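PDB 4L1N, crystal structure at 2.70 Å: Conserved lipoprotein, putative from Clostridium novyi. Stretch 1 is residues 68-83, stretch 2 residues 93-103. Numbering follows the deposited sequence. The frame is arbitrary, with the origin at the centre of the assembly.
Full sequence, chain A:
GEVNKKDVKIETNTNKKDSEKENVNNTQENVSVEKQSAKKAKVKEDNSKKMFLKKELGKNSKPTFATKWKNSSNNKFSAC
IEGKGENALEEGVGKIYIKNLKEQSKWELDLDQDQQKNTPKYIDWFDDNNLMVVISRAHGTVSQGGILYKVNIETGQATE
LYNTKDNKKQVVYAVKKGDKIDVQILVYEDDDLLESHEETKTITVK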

ATOM      1  N   LYS A  68      11.443   3.292   4.057  1.00 73.71           N
ATOM      2  CA  LYS A  68      11.623   4.354   5.057  1.00 75.96           C
ATOM      3  C   LYS A  68      10.282   4.718   5.724  1.00 79.28           C
ATOM      4  O   LYS A  68       9.228   4.601   5.094  1.00 77.42           O
ATOM      5  CB  LYS A  68      12.286   5.601   4.436  1.00 79.54           C
ATOM      6  CG  LYS A  68      13.794   5.448   4.202  1.00 99.56           C
ATOM      7  CD  LYS A  68      14.414   6.703   3.582  1.00113.61           C
ATOM      8  CE  LYS A  68      15.907   6.588   3.360  1.00127.69           C
ATOM      9  NZ  LYS A  68      16.234   5.792   2.148  1.00134.18           N
ATOM     10  N   TRP A  69      10.328   5.116   7.002  1.00 77.55           N
ATOM     11  CA  TRP A  69       9.147   5.479   7.778  1.00 77.14           C
ATOM     12  C   TRP A  69       8.525   6.786   7.290  1.00 80.34           C
ATOM     13  O   TRP A  69       9.131   7.847   7.439  1.00 82.79           O
ATOM     14  CB  TRP A  69       9.500   5.624   9.262  1.00 79.13           C
ATOM     15  CG  TRP A  69       9.727   4.351  10.017  1.00 81.28           C
ATOM     16  CD1 TRP A  69      10.919   3.884  10.489  1.00 86.43           C
ATOM     17  CD2 TRP A  69       8.716   3.483  10.553  1.00 80.45           C
ATOM     18  NE1 TRP A  69      10.718   2.754  11.249  1.00 86.26           N
ATOM     19  CE2 TRP A  69       9.376   2.483  11.304  1.00 85.70           C
ATOM     20  CE3 TRP A  69       7.314   3.437  10.449  1.00 79.84           C
ATOM     21  CZ2 TRP A  69       8.687   1.429  11.911  1.00 84.52           C
ATOM     22  CZ3 TRP A  69       6.631   2.409  11.083  1.00 80.91           C
ATOM     23  CH2 TRP A  69       7.315   1.418  11.796  1.00 82.94           C
ATOM     24  N   LYS A  70       7.324   6.712   6.699  1.00 73.24           N
ATOM     25  CA  LYS A  70       6.570   7.883   6.259  1.00 71.63           C
ATOM     26  C   LYS A  70       5.679   8.286   7.411  1.00 74.56           C
ATOM     27  O   LYS A  70       4.830   7.502   7.843  1.00 72.44           O
ATOM     28  CB  LYS A  70       5.740   7.582   4.997  1.00 71.96           C
ATOM     29  CG  LYS A  70       6.382   7.952   3.666  1.00 86.08           C
ATOM     30  CD  LYS A  70       5.578   7.336   2.506  1.00 88.18           C
ATOM     31  CE  LYS A  70       6.262   7.439   1.169  1.00 89.25           C
ATOM     32  NZ  LYS A  70       6.033   6.224   0.348  1.00 92.47           N
ATOM     33  N   ASN A  71       5.898   9.481   7.942  1.00 73.21           N
ATOM     34  CA  ASN A  71       5.121  10.002   9.056  1.00 74.53           C
ATOM     35  C   ASN A  71       3.754  10.496   8.617  1.00 78.50           C
ATOM     36  O   ASN A  71       3.592  10.953   7.484  1.00 77.43           O
ATOM     37  CB  ASN A  71       5.875  11.151   9.689  1.00 77.08           C
ATOM     38  CG  ASN A  71       6.551  10.811  10.977  1.00 83.94           C
ATOM     39  OD1 ASN A  71       7.313   9.844  11.084  1.00 74.51           O
ATOM     40  ND2 ASN A  71       6.314  11.642  11.968  1.00 73.06           N
ATOM     41  N   SER A  72       2.780  10.450   9.531  1.00 76.24           N
ATOM     42  CA  SER A  72       1.440  10.980   9.306  1.00 75.99           C
ATOM     43  C   SER A  72       1.534  12.519   9.254  1.00 83.19           C
ATOM     44  O   SER A  72       2.509  13.078   9.775  1.00 85.80           O
ATOM     45  CB  SER A  72       0.516  10.519  10.429  1.00 81.35           C
ATOM     46  OG  SER A  72      -0.779  11.075  10.298  1.00 95.66           O
ATOM     47  N   SER A  73       0.547  13.210   8.642  1.00 79.02           N
ATOM     48  CA  SER A  73       0.595  14.686   8.564  1.00 80.71           C
ATOM     49  C   SER A  73       0.650  15.339   9.961  1.00 86.56           C
ATOM     50  O   SER A  73       1.438  16.262  10.149  1.00 89.29           O
ATOM     51  CB  SER A  73      -0.583  15.243   7.769  1.00 83.64           C
ATOM     52  OG  SER A  73      -1.756  15.375   8.554  1.00 96.72           O
ATOM     53  N   ASN A  74      -0.137  14.820  10.938  1.00 81.25           N
ATOM     54  CA  ASN A  74      -0.199  15.317  12.323  1.00 83.79           C
ATOM     55  C   ASN A  74       0.989  14.814  13.178  1.00 88.21           C
ATOM     56  O   ASN A  74       1.066  15.139  14.368  1.00 90.54           O
ATOM     57  CB  ASN A  74      -1.542  14.921  12.986  1.00 82.02           C
ATOM     58  CG  ASN A  74      -1.794  13.437  13.182  1.00105.90           C
ATOM     59  OD1 ASN A  74      -1.066  12.556  12.698  1.00102.24           O
ATOM     60  ND2 ASN A  74      -2.863  13.119  13.896  1.00 98.31           N
ATOM     61  N   ASN A  75       1.895  14.006  12.572  1.00 81.84           N
ATOM     62  CA  ASN A  75       3.090  13.397  13.176  1.00 81.79           C
ATOM     63  C   ASN A  75       2.749  12.514  14.397  1.00 85.74           C
ATOM     64  O   ASN A  75       3.621  12.267  15.230  1.00 87.73           O
ATOM     65  CB  ASN A  75       4.148  14.456  13.531  1.00 83.69           C
ATOM     66  CG  ASN A  75       4.816  15.073  12.324  1.00106.74           C
ATOM     67  OD1 ASN A  75       5.327  14.382  11.430  1.00101.95           O
ATOM     68  ND2 ASN A  75       4.846  16.393  12.278  1.00 99.51           N
ATOM     69  N   LYS A  76       1.497  12.008  14.474  1.00 80.49           N
ATOM     70  CA  LYS A  76       1.028  11.122  15.551  1.00 80.96           C
ATOM     71  C   LYS A  76       1.402   9.677  15.228  1.00 82.96           C
ATOM     72  O   LYS A  76       1.699   8.896  16.128  1.00 84.70           O
ATOM     73  CB  LYS A  76      -0.498  11.255  15.740  1.00 83.34           C
ATOM     74  CG  LYS A  76      -1.077  10.555  16.971  1.00103.17           C
ATOM     75  CD  LYS A  76      -2.608  10.495  16.912  1.00114.15           C
ATOM     76  CE  LYS A  76      -3.244  10.034  18.205  1.00126.12           C
ATOM     77  NZ  LYS A  76      -3.933  11.146  18.924  1.00136.71           N
ATOM     78  N   PHE A  77       1.395   9.335  13.941  1.00 76.37           N
ATOM     79  CA  PHE A  77       1.689   7.999  13.456  1.00 73.71           C
ATOM     80  C   PHE A  77       2.812   7.983  12.424  1.00 75.74           C
ATOM     81  O   PHE A  77       3.193   9.023  11.885  1.00 76.70           O
ATOM     82  CB  PHE A  77       0.426   7.377  12.831  1.00 73.17           C
ATOM     83  CG  PHE A  77      -0.730   7.169  13.776  1.00 76.06           C
ATOM     84  CD1 PHE A  77      -0.666   6.206  14.779  1.00 80.19           C
ATOM     85  CD2 PHE A  77      -1.900   7.905  13.640  1.00 78.98           C
ATOM     86  CE1 PHE A  77      -1.736   6.014  15.657  1.00 82.32           C
ATOM     87  CE2 PHE A  77      -2.970   7.716  14.520  1.00 83.19           C
ATOM     88  CZ  PHE A  77      -2.881   6.770  15.522  1.00 81.90           C
ATOM     89  N   SER A  78       3.320   6.778  12.148  1.00 69.40           N
ATOM     90  CA  SER A  78       4.336   6.486  11.152  1.00 67.41           C
ATOM     91  C   SER A  78       4.101   5.083  10.607  1.00 69.70           C
ATOM     92  O   SER A  78       3.636   4.207  11.341  1.00 70.61           O
ATOM     93  CB  SER A  78       5.734   6.629  11.731  1.00 72.47           C
ATOM     94  OG  SER A  78       6.652   6.830  10.672  1.00 80.51           O
ATOM     95  N   ALA A  79       4.375   4.883   9.312  1.00 63.62           N
ATOM     96  CA  ALA A  79       4.173   3.612   8.628  1.00 61.05           C
ATOM     97  C   ALA A  79       5.301   3.315   7.631  1.00 63.49           C
ATOM     98  O   ALA A  79       5.988   4.238   7.194  1.00 63.82           O
ATOM     99  CB  ALA A  79       2.835   3.620   7.909  1.00 59.68           C
ATOM    100  N   CYS A  80       5.480   2.016   7.279  1.00 57.80           N
ATOM    101  CA  CYS A  80       6.448   1.482   6.312  1.00 56.18           C
ATOM    102  C   CYS A  80       6.022   0.067   5.888  1.00 58.84           C
ATOM    103  O   CYS A  80       5.094  -0.488   6.486  1.00 58.23           O
ATOM    104  CB  CYS A  80       7.867   1.492   6.882  1.00 58.61           C
ATOM    105  SG  CYS A  80       8.180   0.227   8.151  1.00 64.34           S
ATOM    106  N   ILE A  81       6.707  -0.514   4.870  1.00 54.52           N
ATOM    107  CA  ILE A  81       6.460  -1.882   4.402  1.00 53.42           C
ATOM    108  C   ILE A  81       7.691  -2.708   4.743  1.00 61.70           C
ATOM    109  O   ILE A  81       8.743  -2.485   4.139  1.00 62.25           O
ATOM    110  CB  ILE A  81       6.108  -1.981   2.884  1.00 53.74           C
ATOM    111  CG1 ILE A  81       4.869  -1.163   2.511  1.00 51.01           C
ATOM    112  CG2 ILE A  81       5.958  -3.452   2.439  1.00 54.95           C
ATOM    113  CD1 ILE A  81       4.915  -0.645   1.156  1.00 53.01           C
ATOM    114  N   GLU A  82       7.553  -3.669   5.693  1.00 59.59           N
ATOM    115  CA  GLU A  82       8.609  -4.575   6.125  1.00 61.63           C
ATOM    116  C   GLU A  82       8.599  -5.860   5.292  1.00 67.25           C
ATOM    117  O   GLU A  82       7.528  -6.395   5.012  1.00 66.38           O
ATOM    118  CB  GLU A  82       8.458  -4.880   7.636  1.00 64.62           C
ATOM    119  CG  GLU A  82       9.236  -6.074   8.202  1.00 74.50           C
ATOM    120  CD  GLU A  82      10.757  -6.046   8.239  1.00 91.57           C
ATOM    121  OE1 GLU A  82      11.355  -5.097   7.682  1.00 83.70           O
ATOM    122  OE2 GLU A  82      11.357  -6.986   8.814  1.00 81.15           O
ATOM    123  N   GLY A  83       9.789  -6.326   4.900  1.00 65.65           N
ATOM    124  CA  GLY A  83       9.975  -7.590   4.194  1.00 65.65           C
ATOM    125  C   GLY A  83      10.359  -7.564   2.734  1.00 68.60           C
ATOM    126  O   GLY A  83      10.584  -8.628   2.145  1.00 68.34           O
ATOM    127  N   VAL A  93       5.761 -11.435   0.423  1.00 61.07           N
ATOM    128  CA  VAL A  93       4.596 -10.769   0.995  1.00 57.46           C
ATOM    129  C   VAL A  93       5.097  -9.822   2.080  1.00 62.72           C
ATOM    130  O   VAL A  93       5.595 -10.273   3.113  1.00 65.80           O
ATOM    131  CB  VAL A  93       3.523 -11.766   1.523  1.00 60.26           C
ATOM    132  CG1 VAL A  93       2.425 -11.050   2.301  1.00 58.34           C
ATOM    133  CG2 VAL A  93       2.917 -12.591   0.394  1.00 59.72           C
ATOM    134  N   GLY A  94       5.012  -8.526   1.808  1.00 57.48           N
ATOM    135  CA  GLY A  94       5.383  -7.484   2.753  1.00 57.59           C
ATOM    136  C   GLY A  94       4.272  -7.265   3.759  1.00 62.79           C
ATOM    137  O   GLY A  94       3.128  -7.677   3.529  1.00 62.53           O
ATOM    138  N   LYS A  95       4.604  -6.649   4.901  1.00 59.24           N
ATOM    139  CA  LYS A  95       3.656  -6.319   5.967  1.00 57.88           C
ATOM    140  C   LYS A  95       3.659  -4.799   6.198  1.00 60.64           C
ATOM    141  O   LYS A  95       4.739  -4.208   6.213  1.00 62.57           O
ATOM    142  CB  LYS A  95       4.032  -7.040   7.273  1.00 62.18           C
ATOM    143  CG  LYS A  95       4.290  -8.545   7.204  1.00 71.28           C
ATOM    144  CD  LYS A  95       5.406  -8.924   8.188  1.00 77.03           C
ATOM    145  CE  LYS A  95       5.152 -10.193   8.979  1.00 92.66           C
ATOM    146  NZ  LYS A  95       5.973 -10.258  10.235  1.00 95.63           N
ATOM    147  N   ILE A  96       2.486  -4.157   6.381  1.00 53.93           N
ATOM    148  CA  ILE A  96       2.444  -2.721   6.693  1.00 52.74           C
ATOM    149  C   ILE A  96       2.671  -2.566   8.205  1.00 59.38           C
ATOM    150  O   ILE A  96       1.850  -3.023   9.008  1.00 60.27           O
ATOM    151  CB  ILE A  96       1.145  -1.990   6.233  1.00 53.96           C
ATOM    152  CG1 ILE A  96       0.865  -2.172   4.730  1.00 51.76           C
ATOM    153  CG2 ILE A  96       1.213  -0.499   6.596  1.00 55.14           C
ATOM    154  CD1 ILE A  96      -0.578  -1.901   4.361  1.00 54.58           C
ATOM    155  N   TYR A  97       3.790  -1.941   8.585  1.00 55.89           N
ATOM    156  CA  TYR A  97       4.177  -1.693   9.980  1.00 56.28           C
ATOM    157  C   TYR A  97       3.719  -0.294  10.380  1.00 60.38           C
ATOM    158  O   TYR A  97       4.024   0.648   9.660  1.00 60.40           O
ATOM    159  CB  TYR A  97       5.705  -1.835  10.117  1.00 57.73           C
ATOM    160  CG  TYR A  97       6.192  -3.184  10.603  1.00 60.55           C
ATOM    161  CD1 TYR A  97       5.611  -4.367  10.146  1.00 61.28           C
ATOM    162  CD2 TYR A  97       7.254  -3.283  11.498  1.00 63.77           C
ATOM    163  CE1 TYR A  97       6.069  -5.612  10.576  1.00 61.19           C
ATOM    164  CE2 TYR A  97       7.719  -4.522  11.934  1.00 66.25           C
ATOM    165  CZ  TYR A  97       7.130  -5.687  11.465  1.00 72.74           C
ATOM    166  OH  TYR A  97       7.569  -6.913  11.925  1.00 76.50           O
ATOM    167  N   ILE A  98       2.923  -0.162  11.459  1.00 57.86           N
ATOM    168  CA  ILE A  98       2.428   1.135  11.957  1.00 59.04           C
ATOM    169  C   ILE A  98       2.950   1.372  13.391  1.00 67.09           C
ATOM    170  O   ILE A  98       3.141   0.432  14.176  1.00 67.34           O
ATOM    171  CB  ILE A  98       0.879   1.317  11.842  1.00 61.52           C
ATOM    172  CG1 ILE A  98       0.439   1.203  10.382  1.00 60.20           C
ATOM    173  CG2 ILE A  98       0.403   2.686  12.394  1.00 63.04           C
ATOM    174  CD1 ILE A  98      -0.630   0.373  10.238  1.00 71.13           C
ATOM    175  N   LYS A  99       3.210   2.646  13.694  1.00 65.83           N
ATOM    176  CA  LYS A  99       3.764   3.107  14.958  1.00 68.70           C
ATOM    177  C   LYS A  99       2.980   4.300  15.489  1.00 75.00           C
ATOM    178  O   LYS A  99       2.829   5.291  14.770  1.00 74.76           O
ATOM    179  CB  LYS A  99       5.225   3.526  14.692  1.00 71.88           C
ATOM    180  CG  LYS A  99       6.265   3.070  15.711  1.00 80.04           C
ATOM    181  CD  LYS A  99       7.709   3.121  15.133  1.00 88.10           C
ATOM    182  CE  LYS A  99       8.175   4.481  14.625  1.00 96.66           C
ATOM    183  NZ  LYS A  99       9.558   4.435  14.078  1.00106.44           N
ATOM    184  N   ASN A 100       2.466   4.215  16.728  1.00 73.49           N
ATOM    185  CA  ASN A 100       1.827   5.355  17.392  1.00 75.18           C
ATOM    186  C   ASN A 100       2.959   6.071  18.089  1.00 82.06           C
ATOM    187  O   ASN A 100       3.439   5.595  19.117  1.00 84.14           O
ATOM    188  CB  ASN A 100       0.714   4.931  18.359  1.00 77.24           C
ATOM    189  CG  ASN A 100      -0.069   6.085  18.947  1.00 99.91           C
ATOM    190  OD1 ASN A 100       0.473   7.129  19.349  1.00 92.95           O
ATOM    191  ND2 ASN A 100      -1.373   5.899  19.050  1.00 94.23           N
ATOM    192  N   LEU A 101       3.456   7.150  17.472  1.00 78.76           N
ATOM    193  CA  LEU A 101       4.618   7.908  17.930  1.00 81.44           C
ATOM    194  C   LEU A 101       4.419   8.509  19.315  1.00 92.85           C
ATOM    195  O   LEU A 101       5.390   8.600  20.067  1.00 95.65           O
ATOM    196  CB  LEU A 101       4.989   8.996  16.917  1.00 80.22           C
ATOM    197  CG  LEU A 101       5.490   8.499  15.565  1.00 80.48           C
ATOM    198  CD1 LEU A 101       5.500   9.598  14.570  1.00 80.32           C
ATOM    199  CD2 LEU A 101       6.867   7.895  15.662  1.00 80.95           C
ATOM    200  N   LYS A 102       3.170   8.857  19.676  1.00 91.80           N
ATOM    201  CA  LYS A 102       2.852   9.407  20.991  1.00 95.97           C
ATOM    202  C   LYS A 102       2.925   8.320  22.073  1.00101.49           C
ATOM    203  O   LYS A 102       3.786   8.394  22.946  1.00103.95           O
ATOM    204  CB  LYS A 102       1.464  10.067  20.973  1.00 99.19           C
ATOM    205  N   GLU A 103       2.054   7.294  21.976  1.00 96.54           N
ATOM    206  CA  GLU A 103       1.912   6.174  22.919  1.00 97.32           C
ATOM    207  C   GLU A 103       3.085   5.179  22.873  1.00101.87           C
ATOM    208  O   GLU A 103       3.181   4.312  23.744  1.00102.66           O
ATOM    209  CB  GLU A 103       0.601   5.406  22.633  1.00 96.56           C
ATOM    210  CG  GLU A 103      -0.668   6.246  22.700  1.00110.40           C
ATOM    211  CD  GLU A 103      -1.642   5.900  23.811  1.00139.77           C
ATOM    212  OE1 GLU A 103      -2.044   4.717  23.907  1.00140.27           O
ATOM    213  OE2 GLU A 103      -2.045   6.823  24.557  1.00135.47           O
TER

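Strands 77-82 and 95-100 run antiparallel, their N-to-C directions 152° apart, and pair residue for residue from Phe77 opposite Asn100 to Glu82 opposite Lys95. Ser78 with Lys99, Cys80 with Tyr97 and Glu82 with Lys95 are the hydrogen-bonded pairs, each closed by two backbone bonds. Ser78 N donates to Lys99 O at 3.1 Å and Lys99 N to Ser78 O at 2.9 Å; at the other end, Glu82 N to Lys95 O and Lys95 N to Glu82 O are both 2.9 Å. The non-hydrogen-bonded pairs alternate with these, starting from Phe77 with Asn100 at one end; in them the alpha carbons draw closer, and CA hydrogens face carbonyls across the ladder, as in Ala79 CA to Tyr97 O at 3.1 Å. Beyond the ladder, Leu101 N donates to Lys76 O at 2.8 Å, so the pairing continues one bond past the strand as the backbone turns to helical angles.

Strand 77-82 also folds back on strand 70-71 through a type I turn from Ser72 to Asn75. Asn74 suits this turn because its OD1 accepts from both Ser72 OG, at 2.8 Å, and Lys76 N, at 3.2 Å.

Phe77, Ala79, Ile81, Ile96 and Ile98 share one face of the sheet and are all buried, as their apolar side chains suit. The small Ala79 leaves its CB 4.2 Å from Ile98 CG1, an easy apolar contact. Asn100 ends this row; its OD1 accepts from Glu103 N at 3.1 Å, so its polar group secures the backbone that follows the strand. Gly94, just before the strand, has no room for a side chain: an ideal CB would lie 2.8 Å from Ile81 CG2, a clash.

The other face carries Ser78, Cys80, Glu82, Lys95, Tyr97 and Lys99. Here aliphatic carbons pack on aromatic rings. Lys99 extends over one face of Trp69, with NZ 3.5 Å from the centroid of the five-membered ring, a cation-pi contact, while CE sits 4.0 Å from the centroid of the six-membered ring. Lysine suits the place because its methylene and its charge can both use the indole's electron-rich face. Likewise, Glu82 CB stands 3.9 Å from the centroid of the Tyr97 ring, while the carboxylate is hydrogen-bonded elsewhere in the structure. The compact Cys80 brings SG to 3.8 Å from Tyr97 CB. Ser78 OG donates to Asn71 OD1 at 3.1 Å, which satisfies a buried hydroxyl, and Leu101 CD1 approaches Asn71 ND2 to 3.4 Å.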